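Local coordinates for uncharacterized protein Atu1872 (Agrobacterium tumefaciens, PDB 2QNT), which is of unknown function but belongs to the glyoxalase/bleomycin resistance/dioxygenase family, whose paired beta-alpha-beta-beta-beta modules commonly frame a metal or ligand pocket, at residues V10-F15 with T46-H51; S24-R29 with F114-G119; W107-F112 with A121-E126. All blocks are in the same frame, centred on the assembly; numbering follows the deposited sequence. Where two conformers were deposited one is given.

Interaction 1 of 3, residues V10-F15 with T46-H51; sequences VNPIPF and TGFAIH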
loop_
_atom_site.group_PDB
_atom_site.type_symbol
_atom_site.label_atom_id
_atom_site.label_comp_id
_atom_site.label_asym_id
_atom_site.label_seq_id
_atom_site.Cartn_x
_atom_site.Cartn_y
_atom_site.Cartn_z
ATOM N N VAL A 10 2.431 -3.779 8.236
ATOM C CA VAL A 10 2.109 -2.627 9.036
ATOM C C VAL A 10 1.478 -1.529 8.209
ATOM O O VAL A 10 0.322 -1.163 8.430
ATOM C CB VAL A 10 3.315 -2.147 9.844
ATOM C CG1 VAL A 10 2.938 -0.913 10.659
ATOM C CG2 VAL A 10 3.788 -3.292 10.798
ATOM N N ASN A 11 2.188 -1.004 7.205
ATOM C CA ASN A 11 1.683 0.144 6.404
ATOM C C ASN A 11 2.152 0.070 4.961
ATOM O O ASN A 11 3.332 -0.140 4.782
ATOM C CB ASN A 11 2.261 1.489 6.901
ATOM C CG ASN A 11 1.882 1.834 8.337
ATOM O OD1 ASN A 11 0.709 2.047 8.651
ATOM N ND2 ASN A 11 2.891 1.965 9.192
ATOM N N PRO A 12 1.330 0.437 3.992
ATOM C CA PRO A 12 1.885 0.901 2.743
ATOM C C PRO A 12 2.271 2.352 2.938
ATOM O O PRO A 12 1.629 3.075 3.691
ATOM C CB PRO A 12 0.703 0.841 1.788
ATOM C CG PRO A 12 -0.463 1.116 2.625
ATOM C CD PRO A 12 -0.140 0.613 4.023
ATOM N N ILE A 13 3.284 2.799 2.194
ATOM C CA ILE A 13 3.767 4.163 2.299
ATOM C C ILE A 13 3.958 4.704 0.882
ATOM O O ILE A 13 5.052 4.702 0.346
ATOM C CB ILE A 13 5.056 4.279 3.119
ATOM C CG1 ILE A 13 4.941 3.545 4.452
ATOM C CG2 ILE A 13 5.374 5.766 3.329
ATOM C CD1 ILE A 13 6.251 3.465 5.261
ATOM N N PRO A 14 2.864 5.157 0.231
ATOM C CA PRO A 14 3.000 5.867 -1.038
ATOM C C PRO A 14 3.860 7.101 -0.873
ATOM O O PRO A 14 3.770 7.813 0.143
ATOM C CB PRO A 14 1.569 6.229 -1.419
ATOM C CG PRO A 14 0.704 5.448 -0.501
ATOM C CD PRO A 14 1.463 5.057 0.678
ATOM N N PHE A 15 4.655 7.379 -1.900
ATOM C CA PHE A 15 5.498 8.574 -1.926
ATOM C C PHE A 15 4.694 9.746 -2.457
ATOM O O PHE A 15 3.893 9.612 -3.372
ATOM C CB PHE A 15 6.670 8.384 -2.856
ATOM C CG PHE A 15 7.682 7.323 -2.438
ATOM C CD1 PHE A 15 7.509 6.526 -1.312
ATOM C CD2 PHE A 15 8.765 7.067 -3.254
ATOM C CE1 PHE A 15 8.441 5.523 -0.985
ATOM C CE2 PHE A 15 9.690 6.050 -2.912
ATOM C CZ PHE A 15 9.505 5.303 -1.797
ATOM N N THR A 46 -6.312 3.419 10.807
ATOM C CA THR A 46 -6.719 2.347 9.944
ATOM C C THR A 46 -5.606 1.875 9.009
ATOM O O THR A 46 -5.859 1.126 8.097
ATOM C CB THR A 46 -8.101 2.589 9.232
ATOM O OG1 THR A 46 -7.992 3.523 8.152
ATOM C CG2 THR A 46 -9.162 3.081 10.235
ATOM N N GLY A 47 -4.371 2.239 9.307
ATOM C CA GLY A 47 -3.192 1.619 8.711
ATOM C C GLY A 47 -2.689 2.221 7.413
ATOM O O GLY A 47 -2.047 1.525 6.643
ATOM N N PHE A 48 -3.076 3.440 7.117
ATOM C CA PHE A 48 -2.589 4.114 5.934
ATOM C C PHE A 48 -1.501 5.103 6.363
ATOM O O PHE A 48 -1.487 5.586 7.490
ATOM C CB PHE A 48 -3.749 4.866 5.275
ATOM C CG PHE A 48 -3.422 5.466 3.942
ATOM C CD1 PHE A 48 -3.419 6.854 3.764
ATOM C CD2 PHE A 48 -3.029 4.674 2.879
ATOM C CE1 PHE A 48 -3.100 7.422 2.564
ATOM C CE2 PHE A 48 -2.693 5.242 1.671
ATOM C CZ PHE A 48 -2.718 6.630 1.515
ATOM N N ALA A 49 -0.567 5.360 5.454
ATOM C CA ALA A 49 0.519 6.295 5.716
ATOM C C ALA A 49 1.000 6.914 4.424
ATOM O O ALA A 49 0.726 6.380 3.373
ATOM C CB ALA A 49 1.677 5.603 6.406
ATOM N N ILE A 50 1.650 8.079 4.526
ATOM C CA ILE A 50 2.226 8.770 3.362
ATOM C C ILE A 50 3.581 9.317 3.774
ATOM O O ILE A 50 3.794 9.644 4.944
ATOM C CB ILE A 50 1.322 9.933 2.866
ATOM C CG1 ILE A 50 0.967 10.885 4.017
ATOM C CG2 ILE A 50 0.053 9.419 2.197
ATOM C CD1 ILE A 50 0.122 12.148 3.640
ATOM N N HIS A 51 4.491 9.461 2.809
ATOM C CA HIS A 51 5.808 10.016 3.103
ATOM C C HIS A 51 6.267 10.896 1.964
ATOM O O HIS A 51 6.089 10.541 0.801
ATOM C CB HIS A 51 6.849 8.890 3.283
ATOM C CG HIS A 51 8.081 9.227 4.092
ATOM N ND1 HIS A 51 9.003 10.206 3.757
ATOM C CD2 HIS A 51 8.555 8.648 5.224
ATOM C CE1 HIS A 51 9.992 10.200 4.650
ATOM N NE2 HIS A 51 9.729 9.282 5.566
HETATM O O HOH W 1 -2.027 -1.120 6.625
#
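Ile13 and His51 touch where strand 10-15 runs beside the parallel strand 49-51. From CB of Ile13 the branch CG2, anti to the backbone N, meets His51 CB at 3.5 Å, and the two side chains lie alongside each other, pointing the same way. The other branch, CG1, stands beside the backbone N (chi1 -49°) and comes within 4.3 Å of Ala49 CB; the chain then runs on, extended (chi2 173°), to CD1. The Ile13 side chain lies about 4 Å from a bound EPE molecule, probably from the crystallisation liquor. Leu56 of helix 53-61 packs against both Ile13 and His51.

Within the two segments one direct hydrogen bond is made, His51 N to Pro14 O at 3.2 Å; the ladder runs on through a backbone bond between His51 and Val16. Phe15 CA adds a CA-H...O contact with His51 O, as expected of a parallel pair. Pro14 CD lies 3.1 Å from Ala49 O, while Pro14 CG rests obliquely against CE2 of Phe48 at 4.0 Å. Farther along, a water is within hydrogen-bonding distance of Val10 O and Gly47 O, 2.6 Å from the latter, though it has more acceptors nearby than protons. Gly47 has positive phi, where a CB would be jammed against the preceding carbonyl oxygen.

Residues Asn11 to Pro14 also pair antiparallel with a strand of the second subunit, carrying the sheet across the interface. With no N-H on Pro12 or Pro14, strand 10-15 offers carbonyl oxygens and ring carbons there, so apolar packing supplements a sparse backbone pairing.

Interaction 2 of 3, residues S24-R29 with F114-G119; sequences SFYRDR and FYDPDG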
loop_
_atom_site.group_PDB
_atom_site.type_symbol
_atom_site.label_atom_id
_atom_site.label_comp_id
_atom_site.label_asym_id
_atom_site.label_seq_id
_atom_site.Cartn_x
_atom_site.Cartn_y
_atom_site.Cartn_z
ATOM N N SER A 24 -3.592 17.176 3.859
ATOM C CA SER A 24 -4.849 17.907 3.792
ATOM C C SER A 24 -5.885 17.168 2.929
ATOM O O SER A 24 -7.052 17.113 3.256
ATOM C CB SER A 24 -4.620 19.320 3.261
ATOM O OG SER A 24 -3.800 20.073 4.136
ATOM N N PHE A 25 -5.449 16.588 1.815
ATOM C CA PHE A 25 -6.346 15.786 0.985
ATOM C C PHE A 25 -6.931 14.593 1.759
ATOM O O PHE A 25 -8.162 14.392 1.802
ATOM C CB PHE A 25 -5.569 15.285 -0.226
ATOM C CG PHE A 25 -6.353 14.392 -1.134
ATOM C CD1 PHE A 25 -7.163 14.938 -2.085
ATOM C CD2 PHE A 25 -6.261 13.022 -1.056
ATOM C CE1 PHE A 25 -7.874 14.146 -2.948
ATOM C CE2 PHE A 25 -7.002 12.230 -1.899
ATOM C CZ PHE A 25 -7.783 12.804 -2.864
ATOM N N TYR A 26 -6.050 13.786 2.355
ATOM C CA TYR A 26 -6.516 12.554 3.029
ATOM C C TYR A 26 -7.338 12.850 4.270
ATOM O O TYR A 26 -8.325 12.158 4.548
ATOM C CB TYR A 26 -5.339 11.597 3.306
ATOM C CG TYR A 26 -4.869 10.871 2.073
ATOM C CD1 TYR A 26 -3.721 11.235 1.387
ATOM C CD2 TYR A 26 -5.604 9.822 1.586
ATOM C CE1 TYR A 26 -3.318 10.566 0.263
ATOM C CE2 TYR A 26 -5.232 9.138 0.466
ATOM C CZ TYR A 26 -4.077 9.497 -0.221
ATOM O OH TYR A 26 -3.726 8.774 -1.353
ATOM N N ARG A 27 -6.957 13.886 5.016
ATOM C CA ARG A 27 -7.704 14.283 6.230
ATOM C C ARG A 27 -8.968 15.070 5.863
ATOM O O ARG A 27 -10.056 14.707 6.341
ATOM C CB ARG A 27 -6.807 15.048 7.233
ATOM C CG ARG A 27 -7.425 15.227 8.650
ATOM C CD ARG A 27 -6.555 16.128 9.546
ATOM N NE ARG A 27 -6.230 17.357 8.831
ATOM C CZ ARG A 27 -5.124 18.091 8.997
ATOM N NH1 ARG A 27 -4.961 19.180 8.261
ATOM N NH2 ARG A 27 -4.183 17.766 9.882
ATOM N N ASP A 28 -8.874 16.087 4.997
ATOM C CA ASP A 28 -10.066 16.963 4.710
ATOM C C ASP A 28 -11.077 16.392 3.737
ATOM O O ASP A 28 -12.284 16.611 3.869
ATOM C CB ASP A 28 -9.716 18.338 4.092
ATOM C CG ASP A 28 -8.927 19.241 5.010
ATOM O OD1 ASP A 28 -8.633 18.837 6.165
ATOM O OD2 ASP A 28 -8.575 20.341 4.517
ATOM N N ARG A 29 -10.586 15.716 2.700
ATOM C CA ARG A 29 -11.481 15.213 1.682
ATOM C C ARG A 29 -11.877 13.794 2.011
ATOM O O ARG A 29 -13.052 13.495 1.970
ATOM C CB ARG A 29 -10.928 15.366 0.242
ATOM C CG ARG A 29 -10.688 16.785 -0.215
ATOM C CD ARG A 29 -11.928 17.644 -0.085
ATOM N NE ARG A 29 -11.787 18.951 -0.702
ATOM C CZ ARG A 29 -12.658 19.932 -0.551
ATOM N NH1 ARG A 29 -13.753 19.759 0.176
ATOM N NH2 ARG A 29 -12.443 21.083 -1.155
ATOM N N PHE A 114 -10.568 7.152 -8.196
ATOM C CA PHE A 114 -10.089 8.495 -8.443
ATOM C C PHE A 114 -8.626 8.581 -8.130
ATOM O O PHE A 114 -8.032 7.655 -7.598
ATOM C CB PHE A 114 -10.880 9.523 -7.632
ATOM C CG PHE A 114 -10.899 9.263 -6.154
ATOM C CD1 PHE A 114 -10.003 9.902 -5.308
ATOM C CD2 PHE A 114 -11.833 8.427 -5.592
ATOM C CE1 PHE A 114 -10.024 9.676 -3.960
ATOM C CE2 PHE A 114 -11.845 8.206 -4.223
ATOM C CZ PHE A 114 -10.930 8.847 -3.418
ATOM N N TYR A 115 -8.035 9.725 -8.426
ATOM C CA TYR A 115 -6.618 9.955 -8.161
ATOM C C TYR A 115 -6.413 10.806 -6.923
ATOM O O TYR A 115 -7.194 11.730 -6.662
ATOM C CB TYR A 115 -5.970 10.695 -9.324
ATOM C CG TYR A 115 -5.986 9.922 -10.611
ATOM C CD1 TYR A 115 -5.219 8.779 -10.777
ATOM C CD2 TYR A 115 -6.820 10.296 -11.646
ATOM C CE1 TYR A 115 -5.249 8.062 -11.979
ATOM C CE2 TYR A 115 -6.869 9.592 -12.824
ATOM C CZ TYR A 115 -6.078 8.471 -12.987
ATOM O OH TYR A 115 -6.122 7.760 -14.169
ATOM N N ASP A 116 -5.359 10.513 -6.178
ATOM C CA ASP A 116 -4.876 11.441 -5.153
ATOM C C ASP A 116 -4.051 12.554 -5.795
ATOM O O ASP A 116 -3.865 12.555 -7.008
ATOM C CB ASP A 116 -4.225 10.692 -3.993
ATOM C CG ASP A 116 -2.774 10.421 -4.158
ATOM O OD1 ASP A 116 -2.190 10.658 -5.241
ATOM O OD2 ASP A 116 -2.139 9.987 -3.154
ATOM N N PRO A 117 -3.618 13.550 -5.015
ATOM C CA PRO A 117 -2.888 14.665 -5.588
ATOM C C PRO A 117 -1.616 14.285 -6.349
ATOM O O PRO A 117 -1.161 15.068 -7.182
ATOM C CB PRO A 117 -2.560 15.526 -4.365
ATOM C CG PRO A 117 -3.733 15.257 -3.452
ATOM C CD PRO A 117 -3.937 13.775 -3.590
ATOM N N ASP A 118 -1.036 13.121 -6.090
ATOM C CA ASP A 118 0.185 12.672 -6.750
ATOM C C ASP A 118 -0.128 11.710 -7.887
ATOM O O ASP A 118 0.807 11.248 -8.570
ATOM C CB ASP A 118 1.126 12.012 -5.742
ATOM C CG ASP A 118 1.715 13.010 -4.804
ATOM O OD1 ASP A 118 2.813 13.527 -5.110
ATOM O OD2 ASP A 118 1.055 13.320 -3.792
ATOM N N GLY A 119 -1.403 11.414 -8.115
ATOM C CA GLY A 119 -1.783 10.480 -9.146
ATOM C C GLY A 119 -1.897 9.035 -8.732
ATOM O O GLY A 119 -2.131 8.180 -9.586
#
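Phe25 lays its ring against Pro117: CD of the proline sits over the ring centre, 3.5 Å from the centroid and only 13° off the normal, a clear CH-pi contact. A chi1 of 177° sets Phe25 CG anti to the backbone N, on the side of Pro117, whose CD is 3.5 Å from it. At the far end of the ring, CZ meets Phe114 CE1 edge to edge at 4.0 Å and CE2 meets Asp116 CB.

Tyr26 makes the polar contact. Its OH donates to Asp116 OD2 at 2.7 Å, on the anti side of the carboxylate and 19° out of its plane. The other oxygen, OD1, accepts from Asp118 N at 2.8 Å, from above the carboxylate plane, and also from His120 N. Both oxygens of this aspartate are thus engaged, which fixes its rotation.

The Tyr26-Asp116 end is buried, whereas the Phe25-Pro117 stack is close-packed yet partly exposed. Both contrast with the outer side of the helix, where Arg27 and Asp28 are exposed and joined by no more than a long salt bridge, 3.9 Å from NE to OD1. The 116-119 segment combines an Asx turn with a type I beta turn, the tight connection of a beta hairpin, here packed against helix 19-29 of the glyoxalase-like fold.

Interaction 3 of 3, residues W107-F112 with A121-E126; sequences WGQRVF and AIEVGE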
loop_
_atom_site.group_PDB
_atom_site.type_symbol
_atom_site.label_atom_id
_atom_site.label_comp_id
_atom_site.label_asym_id
_atom_site.label_seq_id
_atom_site.Cartn_x
_atom_site.Cartn_y
_atom_site.Cartn_z
ATOM N N TRP A 107 -18.853 -7.763 -9.246
ATOM C CA TRP A 107 -19.100 -8.561 -8.050
ATOM C C TRP A 107 -20.175 -7.981 -7.128
ATOM O O TRP A 107 -20.384 -8.478 -6.023
ATOM C CB TRP A 107 -17.793 -8.740 -7.274
ATOM C CG TRP A 107 -17.052 -7.476 -6.955
ATOM C CD1 TRP A 107 -17.077 -6.784 -5.779
ATOM C CD2 TRP A 107 -16.110 -6.798 -7.799
ATOM N NE1 TRP A 107 -16.218 -5.715 -5.852
ATOM C CE2 TRP A 107 -15.632 -5.687 -7.086
ATOM C CE3 TRP A 107 -15.641 -7.007 -9.102
ATOM C CZ2 TRP A 107 -14.660 -4.833 -7.595
ATOM C CZ3 TRP A 107 -14.715 -6.113 -9.629
ATOM C CH2 TRP A 107 -14.241 -5.045 -8.880
ATOM N N GLY A 108 -20.848 -6.924 -7.576
ATOM C CA GLY A 108 -22.046 -6.423 -6.904
ATOM C C GLY A 108 -21.853 -5.244 -5.974
ATOM O O GLY A 108 -22.823 -4.637 -5.525
ATOM N N GLN A 109 -20.610 -4.918 -5.661
ATOM C CA GLN A 109 -20.288 -3.809 -4.769
ATOM C C GLN A 109 -20.251 -2.493 -5.533
ATOM O O GLN A 109 -19.693 -2.431 -6.620
ATOM C CB GLN A 109 -18.910 -4.064 -4.147
ATOM C CG GLN A 109 -18.459 -3.076 -3.112
ATOM C CD GLN A 109 -16.980 -3.223 -2.793
ATOM O OE1 GLN A 109 -16.233 -3.890 -3.514
ATOM N NE2 GLN A 109 -16.554 -2.625 -1.688
ATOM N N ARG A 110 -20.821 -1.437 -4.950
ATOM C CA ARG A 110 -20.734 -0.093 -5.503
ATOM C C ARG A 110 -19.461 0.599 -5.026
ATOM O O ARG A 110 -19.217 0.696 -3.812
ATOM C CB ARG A 110 -21.955 0.704 -5.086
ATOM C CG ARG A 110 -23.241 0.094 -5.597
ATOM C CD ARG A 110 -24.440 0.737 -4.987
ATOM N NE ARG A 110 -24.581 2.106 -5.411
ATOM C CZ ARG A 110 -24.796 3.141 -4.610
ATOM N NH1 ARG A 110 -24.902 2.976 -3.281
ATOM N NH2 ARG A 110 -24.927 4.344 -5.164
ATOM N N VAL A 111 -18.651 1.054 -5.989
ATOM C CA VAL A 111 -17.414 1.755 -5.690
ATOM C C VAL A 111 -17.203 2.912 -6.624
ATOM O O VAL A 111 -17.733 2.939 -7.719
ATOM C CB VAL A 111 -16.159 0.806 -5.761
ATOM C CG1 VAL A 111 -16.486 -0.572 -5.163
ATOM C CG2 VAL A 111 -15.613 0.660 -7.162
ATOM N N PHE A 112 -16.367 3.870 -6.218
ATOM C CA PHE A 112 -15.838 4.859 -7.147
ATOM C C PHE A 112 -14.334 4.892 -7.035
ATOM O O PHE A 112 -13.769 4.451 -6.048
ATOM C CB PHE A 112 -16.480 6.248 -6.970
ATOM C CG PHE A 112 -16.245 6.945 -5.648
ATOM C CD1 PHE A 112 -15.433 8.078 -5.583
ATOM C CD2 PHE A 112 -16.932 6.573 -4.519
ATOM C CE1 PHE A 112 -15.286 8.790 -4.399
ATOM C CE2 PHE A 112 -16.785 7.298 -3.336
ATOM C CZ PHE A 112 -15.950 8.389 -3.291
ATOM N N ALA A 121 -3.773 5.769 -7.521
ATOM C CA ALA A 121 -5.131 5.339 -7.751
ATOM C C ALA A 121 -5.762 4.912 -6.442
ATOM O O ALA A 121 -5.197 4.088 -5.695
ATOM C CB ALA A 121 -5.157 4.204 -8.780
ATOM N N ILE A 122 -6.940 5.471 -6.168
ATOM C CA ILE A 122 -7.734 5.177 -4.978
ATOM C C ILE A 122 -9.118 4.666 -5.326
ATOM O O ILE A 122 -9.785 5.189 -6.222
ATOM C CB ILE A 122 -7.957 6.436 -4.115
ATOM C CG1 ILE A 122 -6.648 6.896 -3.483
ATOM C CG2 ILE A 122 -8.987 6.161 -3.017
ATOM C CD1 ILE A 122 -6.726 8.282 -2.909
ATOM N N GLU A 123 -9.556 3.671 -4.569
ATOM C CA GLU A 123 -10.935 3.183 -4.641
ATOM C C GLU A 123 -11.575 3.374 -3.298
ATOM O O GLU A 123 -10.968 3.066 -2.278
ATOM C CB GLU A 123 -10.934 1.695 -5.014
ATOM C CG GLU A 123 -12.332 1.081 -4.996
ATOM C CD GLU A 123 -12.377 -0.339 -5.441
ATOM O OE1 GLU A 123 -11.490 -0.766 -6.202
ATOM O OE2 GLU A 123 -13.320 -1.014 -4.969
ATOM N N VAL A 124 -12.820 3.872 -3.328
ATOM C CA VAL A 124 -13.684 3.908 -2.158
ATOM C C VAL A 124 -14.899 3.077 -2.488
ATOM O O VAL A 124 -15.667 3.417 -3.383
ATOM C CB VAL A 124 -14.052 5.337 -1.746
ATOM C CG1 VAL A 124 -15.091 5.337 -0.622
ATOM C CG2 VAL A 124 -12.822 6.148 -1.364
ATOM N N GLY A 125 -15.102 2.021 -1.721
ATOM C CA GLY A 125 -16.234 1.131 -1.894
ATOM C C GLY A 125 -17.135 1.100 -0.701
ATOM O O GLY A 125 -16.725 1.401 0.440
ATOM N N GLU A 126 -18.372 0.680 -0.948
ATOM C CA GLU A 126 -19.259 0.430 0.176
ATOM C C GLU A 126 -18.696 -0.695 1.015
ATOM O O GLU A 126 -17.997 -1.577 0.521
ATOM C CB GLU A 126 -20.677 0.109 -0.269
ATOM C CG GLU A 126 -20.811 -1.152 -1.080
ATOM C CD GLU A 126 -22.237 -1.372 -1.510
ATOM O OE1 GLU A 126 -23.156 -1.129 -0.687
ATOM O OE2 GLU A 126 -22.445 -1.761 -2.663
HETATM O O HOH W 2 -13.745 -3.570 -4.656
#
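The beta hairpin formed by strands 110-115 and 121-126 begins here, at the end far from its turn, with Phe112 and Val124 as a hydrogen-bonded antiparallel pair. Phe112 N donates to Val124 O and Val124 N to Phe112 O, the latter at 2.9 Å. Their side chains lie side by side, pointing the same way, and Val124 CB makes a CH-pi contact over the face of the Phe112 ring, 4.1 Å from its centroid. Val111 faces Gly125 in the neighbouring non-hydrogen-bonded pair, with CA atoms just 4.0 Å apart; a CB on Gly125 would clash with Gln109 NE2.

Glu126 then closes the end of the ladder. Its N donates to Arg110 O, and its side chain turns back, CG between the backbone N and the carbonyl carbon (chi1 63°). From there the extended chain brings OE2 to Arg110 N, 2.8 Å away in a nearly straight bond (173°), met on the anti side of the carboxylate. Gln109 slides past Glu126 in the opposite direction and gives NE2 to Glu126 O at 2.8 Å, close to both the amide and the carbonyl plane; NE2 also bonds Tyr79 OH of strand 76-82. Trp107 NE1 reaches a lone pair of Gln109 OE1 at 3.0 Å, and a water donates to that same oxygen and to Glu123 OE2. Glu123 OE1 forms a salt bridge with Arg113 and a hydrogen bond to a bound buffer molecule, EPE, which may mark a pocket.

Strand 76-82 runs parallel to 121-126 on one side of the hairpin, and strand 98-104 flanks 110-115 on the other. Helix 85-92 covers the Phe112 face, with Phe89 edge-to-face to that ring and Asp86 pairing with Arg110.

In the fold
Two four-stranded mixed sheets of the same strand order organise the chain. Interaction 1 lies in the first and interaction 3 in the second, their centres about 20 Å apart. Interaction 2, its centre about 13 Å from that of interaction 1 and about 16 Å from that of interaction 3, joins the halves: helix 19-29 packs on the hairpin of the second sheet, and Tyr26 touches both Phe48 and Ile122. It shares strand 110-115 with interaction 3. Along the chain, interaction 1 closes before interaction 3 opens, while interaction 2 alternates with each. All three reach the second subunit, interaction 2 through Tyr115 and its Trp61, consistent with the paired-module, dimeric build of glyoxalase relatives.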